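Local coordinates for gene 2 protein (PDB 5C12) that forms the nuclease domain of the large terminase subunit of phage Sf6, which uses bound metal ions to cut viral DNA during genome packaging, at residues Glu139-Gln144 and Arg159-Val164. The protein carries 1 engineered substitution. Numbering follows the deposited sequence.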
loop_
_atom_site.group_PDB
_atom_site.type_symbol
_atom_site.label_atom_id
_atom_site.label_comp_id
_atom_site.label_asym_id
_atom_site.label_seq_id
_atom_site.Cartn_x
_atom_site.Cartn_y
_atom_site.Cartn_z
ATOM N N GLU A 139 15.763 10.160 2.062
ATOM C CA GLU A 139 15.386 11.467 1.510
ATOM C C GLU A 139 16.525 12.283 0.905
ATOM O O GLU A 139 16.286 13.266 0.211
ATOM C CB GLU A 139 14.651 12.294 2.564
ATOM C CG GLU A 139 15.532 12.859 3.648
ATOM C CD GLU A 139 14.807 13.924 4.448
ATOM O OE1 GLU A 139 13.969 14.655 3.867
ATOM O OE2 GLU A 139 15.057 14.025 5.658
ATOM N N ASP A 140 17.778 11.913 1.172
ATOM C CA ASP A 140 18.896 12.638 0.599
ATOM C C ASP A 140 19.389 12.021 -0.698
ATOM O O ASP A 140 20.252 12.592 -1.363
ATOM C CB ASP A 140 20.052 12.739 1.595
ATOM C CG ASP A 140 19.748 13.669 2.745
ATOM O OD1 ASP A 140 18.833 14.500 2.613
ATOM O OD2 ASP A 140 20.424 13.580 3.788
ATOM N N ALA A 141 18.840 10.867 -1.072
ATOM C CA ALA A 141 19.178 10.278 -2.368
ATOM C C ALA A 141 18.571 11.060 -3.528
ATOM O O ALA A 141 17.541 11.714 -3.371
ATOM C CB ALA A 141 18.724 8.826 -2.422
ATOM N N PRO A 142 19.208 10.992 -4.708
ATOM C CA PRO A 142 18.672 11.618 -5.916
ATOM C C PRO A 142 17.299 11.075 -6.254
ATOM O O PRO A 142 17.027 9.886 -6.060
ATOM C CB PRO A 142 19.682 11.219 -6.997
ATOM C CG PRO A 142 20.954 11.033 -6.257
ATOM C CD PRO A 142 20.577 10.482 -4.913
ATOM N N TYR A 143 16.425 11.946 -6.740
ATOM C CA TYR A 143 15.140 11.505 -7.220
ATOM C C TYR A 143 15.330 10.842 -8.594
ATOM O O TYR A 143 16.082 11.347 -9.428
ATOM C CB TYR A 143 14.172 12.683 -7.323
ATOM C CG TYR A 143 12.938 12.316 -8.080
ATOM C CD1 TYR A 143 12.024 11.435 -7.542
ATOM C CD2 TYR A 143 12.701 12.822 -9.346
ATOM C CE1 TYR A 143 10.891 11.071 -8.238
ATOM C CE2 TYR A 143 11.566 12.465 -10.051
ATOM C CZ TYR A 143 10.665 11.589 -9.486
ATOM O OH TYR A 143 9.528 11.219 -10.167
ATOM N N GLN A 144 14.656 9.716 -8.802
ATOM C CA GLN A 144 14.789 8.943 -10.036
ATOM C C GLN A 144 13.455 8.794 -10.775
ATOM O O GLN A 144 12.397 8.681 -10.154
ATOM C CB GLN A 144 15.350 7.557 -9.724
ATOM C CG GLN A 144 15.927 6.852 -10.933
ATOM C CD GLN A 144 17.135 7.578 -11.495
ATOM O OE1 GLN A 144 17.784 8.363 -10.798
ATOM N NE2 GLN A 144 17.437 7.328 -12.767
ATOM N N ARG A 159 18.194 17.361 -7.380
ATOM C CA ARG A 159 16.905 17.161 -6.719
ATOM C C ARG A 159 16.820 15.808 -6.019
ATOM O O ARG A 159 17.014 14.770 -6.640
ATOM C CB ARG A 159 15.798 17.277 -7.747
ATOM C CG ARG A 159 14.413 17.157 -7.186
ATOM C CD ARG A 159 13.397 17.561 -8.242
ATOM N NE ARG A 159 13.597 18.938 -8.691
ATOM C CZ ARG A 159 13.090 19.444 -9.814
ATOM N NH1 ARG A 159 12.350 18.686 -10.615
ATOM N NH2 ARG A 159 13.326 20.709 -10.144
ATOM N N THR A 160 16.513 15.833 -4.726
ATOM C CA THR A 160 16.481 14.625 -3.903
ATOM C C THR A 160 15.068 14.136 -3.625
ATOM O O THR A 160 14.085 14.834 -3.876
ATOM C CB THR A 160 17.175 14.836 -2.536
ATOM O OG1 THR A 160 16.426 15.754 -1.726
ATOM C CG2 THR A 160 18.591 15.345 -2.699
ATOM N N ILE A 161 14.965 12.920 -3.111
ATOM C CA ILE A 161 13.683 12.339 -2.784
ATOM C C ILE A 161 12.933 13.273 -1.832
ATOM O O ILE A 161 11.728 13.454 -1.970
ATOM C CB ILE A 161 13.859 10.917 -2.175
ATOM C CG1 ILE A 161 14.347 9.960 -3.261
ATOM C CG2 ILE A 161 12.583 10.398 -1.558
ATOM C CD1 ILE A 161 14.614 8.574 -2.751
ATOM N N GLY A 162 13.646 13.869 -0.886
ATOM C CA GLY A 162 13.046 14.765 0.088
ATOM C C GLY A 162 12.580 16.087 -0.500
ATOM O O GLY A 162 11.713 16.750 0.083
ATOM N N ASP A 163 13.164 16.493 -1.622
ATOM C CA ASP A 163 12.699 17.691 -2.323
ATOM C C ASP A 163 11.369 17.412 -3.030
ATOM O O ASP A 163 10.597 18.330 -3.253
ATOM C CB ASP A 163 13.690 18.136 -3.383
ATOM C CG ASP A 163 14.961 18.709 -2.810
ATOM O OD1 ASP A 163 14.909 19.757 -2.131
ATOM O OD2 ASP A 163 16.032 18.137 -3.103
ATOM N N VAL A 164 11.137 16.165 -3.409
ATOM C CA VAL A 164 9.997 15.808 -4.246
ATOM C C VAL A 164 8.765 15.427 -3.419
ATOM O O VAL A 164 7.655 15.875 -3.710
ATOM C CB VAL A 164 10.368 14.658 -5.202
ATOM C CG1 VAL A 164 9.115 14.162 -5.949
ATOM C CG2 VAL A 164 11.437 15.122 -6.177
HETATM O O HOH W 1 17.160 13.817 -9.348
#
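Pro142 and Thr160 pair their backbones in a single antiparallel bridge, held by Tyr143 N donating to Arg159 O (2.9 Å, 173°) and Ile161 N donating to Ala141 O at the same length. Proline suits its place, since it has no N-H to offer and the two bonds come from its neighbours. Where the loop meets the first turn of helix 161-164, Gly162 N donates to Glu139 O (2.9 Å). This carbonyl and Ala141 O take up N-H groups that a helix start leaves without partners inside the helix. Gly162 has no side chain, and Glu139 lies close against it, with Glu139 CB 3.8 Å and Glu139 OE1 3.9 Å from Gly162 CA.

Thr160 is the N-cap residue and forms a capping box with Asp163. The Thr160 amide meets the anti lone pair of Asp163 OD2, while the hydroxyl comes from above the carboxylate plane; Asp163 N returns a weak bond to Thr160 OG1. With OG1 set between the backbone N and carbonyl carbon (chi1 68°), the CG2 methyl of Thr160 rests 3.5 Å from Asp140 O.

Apolar contacts complete the closely packed part. Val164 CG2 lies over one face of the Tyr143 ring, 4.1 Å from its centroid, in a CH-pi contact, and Ile161 CD1 just meets Ala141 CB. The outer side, by contrast, is wet: a water donates to both Tyr143 O and Arg159 O, beside the exposed Pro142 and Arg159.

In this surface contact, far from the metal site, the segments meet on either side of residues 146-157, unmodelled and probably mobile, in the connection from strand 126-130 to helix 161-164. That short helix touches loops, Ile161 on Pro136 and Val164 on Leu231, with a backbone hydrogen bond also joining Val164 and Leu231.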